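Local coordinates for protein TRAP dicarboxylate transporter, DctP subunit (Anaerococcus prevoti, PDB 4N91) that probably serves as the solute-binding component of a TRAP transport system and binds the sugar acid D-glucuronate, in both its alpha and beta anomers, at residues 255-258 with 259-262. Sequence-based numbering, arbitrary orientation.
Sequences PEED and RKVF
Lys260 reaches back along the first turn of helix 256-290 to two glutamates, Glu256 and Glu257, and the three side chains form a salt-bridge network at the start of this long alpha-helix. Pro255 holds the N-cap position, and its carbonyl O takes the first helical hydrogen bond from Arg259 N at 2.9 Å.

One turn apart, Glu256 and Lys260 run side by side in the same direction. The lysine's CG sits beside its own backbone N (chi1 -76°), which sends the extended chain back toward the helix start, its CG passing 3.4 Å from Glu256 O. Its ammonium ends against the Glu256 carboxylate, where NZ and OE2 are modelled only 2.4 Å apart, too close for the exact length to be trusted. Glu257 comes in obliquely, its chain folded at chi2 (-65°), and adds a long ion pair of 3.8 Å between OE2 and Lys260 NZ.

Asp258, on a buried part of the turn, has its polar end committed outside it: OD2 is hydrogen-bonded to Tyr64 OH and forms a salt bridge with Lys63. Val261 and Phe262 pack against helix 44-60, and the Phe262 ring also meets Tyr64 and Trp250 edge-to-face. The charged network lies on the exposed side chains of the turn, while Asp258, Val261 and Phe262 join the turn to the rest of the fold, well away from the glucuronate site. Asp258 O accepts a nearly straight 2.9 Å bond from Phe262 N and also lies in the plane of the Phe262 ring at its edge, 3.3 Å from CD2.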
loop_
_atom_site.group_PDB
_atom_site.type_symbol
_atom_site.label_atom_id
_atom_site.label_comp_id
_atom_site.label_asym_id
_atom_site.label_seq_id
_atom_site.Cartn_x
_atom_site.Cartn_y
_atom_site.Cartn_z
ATOM N N PRO A 255 -2.623 -15.361 24.828
ATOM C CA PRO A 255 -1.641 -15.873 25.790
ATOM C C PRO A 255 -0.222 -15.709 25.258
ATOM O O PRO A 255 -0.038 -15.707 24.032
ATOM C CB PRO A 255 -1.985 -17.360 25.879
ATOM C CG PRO A 255 -3.390 -17.454 25.488
ATOM C CD PRO A 255 -3.594 -16.394 24.434
ATOM N N GLU A 256 0.758 -15.618 26.155
ATOM C CA GLU A 256 2.139 -15.325 25.785
ATOM C C GLU A 256 2.643 -16.211 24.660
ATOM O O GLU A 256 3.251 -15.727 23.705
ATOM C CB GLU A 256 3.077 -15.511 26.993
ATOM C CG GLU A 256 4.562 -15.318 26.641
ATOM C CD GLU A 256 5.517 -15.783 27.739
ATOM O OE1 GLU A 256 5.061 -16.404 28.725
ATOM O OE2 GLU A 256 6.738 -15.531 27.606
ATOM N N GLU A 257 2.411 -17.512 24.792
ATOM C CA GLU A 257 3.001 -18.475 23.880
ATOM C C GLU A 257 2.326 -18.384 22.530
ATOM O O GLU A 257 2.975 -18.538 21.499
ATOM C CB GLU A 257 2.893 -19.890 24.433
ATOM C CG GLU A 257 3.986 -20.213 25.447
ATOM C CD GLU A 257 5.381 -20.212 24.820
ATOM O OE1 GLU A 257 5.614 -21.010 23.882
ATOM O OE2 GLU A 257 6.236 -19.408 25.257
ATOM N N ASP A 258 1.025 -18.128 22.539
ATOM C CA ASP A 258 0.293 -17.953 21.292
ATOM C C ASP A 258 0.744 -16.685 20.565
ATOM O O ASP A 258 0.918 -16.684 19.343
ATOM C CB ASP A 258 -1.203 -17.887 21.554
ATOM C CG ASP A 258 -1.755 -19.183 22.089
ATOM O OD1 ASP A 258 -0.951 -20.062 22.445
ATOM O OD2 ASP A 258 -2.992 -19.321 22.156
ATOM N N ARG A 259 0.909 -15.605 21.317
ATOM C CA ARG A 259 1.360 -14.332 20.764
ATOM C C ARG A 259 2.714 -14.505 20.090
ATOM O O ARG A 259 2.969 -13.927 19.041
ATOM C CB ARG A 259 1.472 -13.272 21.857
ATOM C CG ARG A 259 2.021 -11.934 21.381
ATOM C CD ARG A 259 1.106 -11.307 20.333
ATOM N NE ARG A 259 1.636 -10.047 19.818
ATOM C CZ ARG A 259 1.524 -8.872 20.435
ATOM N NH1 ARG A 259 0.886 -8.777 21.597
ATOM N NH2 ARG A 259 2.044 -7.783 19.878
ATOM N N LYS A 260 3.589 -15.295 20.696
ATOM C CA LYS A 260 4.908 -15.498 20.112
ATOM C C LYS A 260 4.794 -16.165 18.738
ATOM O O LYS A 260 5.492 -15.794 17.790
ATOM C CB LYS A 260 5.799 -16.299 21.059
ATOM C CG LYS A 260 6.287 -15.433 22.202
ATOM C CD LYS A 260 6.915 -16.248 23.305
ATOM C CE LYS A 260 7.647 -15.351 24.280
ATOM N NZ LYS A 260 7.917 -16.067 25.551
ATOM N N VAL A 261 3.875 -17.117 18.621
ATOM C CA VAL A 261 3.680 -17.819 17.361
ATOM C C VAL A 261 3.068 -16.884 16.321
ATOM O O VAL A 261 3.515 -16.846 15.173
ATOM C CB VAL A 261 2.822 -19.077 17.529
ATOM C CG1 VAL A 261 2.472 -19.662 16.174
ATOM C CG2 VAL A 261 3.560 -20.109 18.422
ATOM N N PHE A 262 2.048 -16.123 16.702
ATOM C CA PHE A 262 1.497 -15.156 15.750
ATOM C C PHE A 262 2.540 -14.153 15.291
ATOM O O PHE A 262 2.582 -13.811 14.099
ATOM C CB PHE A 262 0.270 -14.438 16.321
ATOM C CG PHE A 262 -0.990 -15.203 16.143
ATOM C CD1 PHE A 262 -1.766 -15.019 15.025
ATOM C CD2 PHE A 262 -1.394 -16.130 17.088
ATOM C CE1 PHE A 262 -2.928 -15.726 14.865
ATOM C CE2 PHE A 262 -2.553 -16.841 16.920
ATOM C CZ PHE A 262 -3.309 -16.651 15.810
#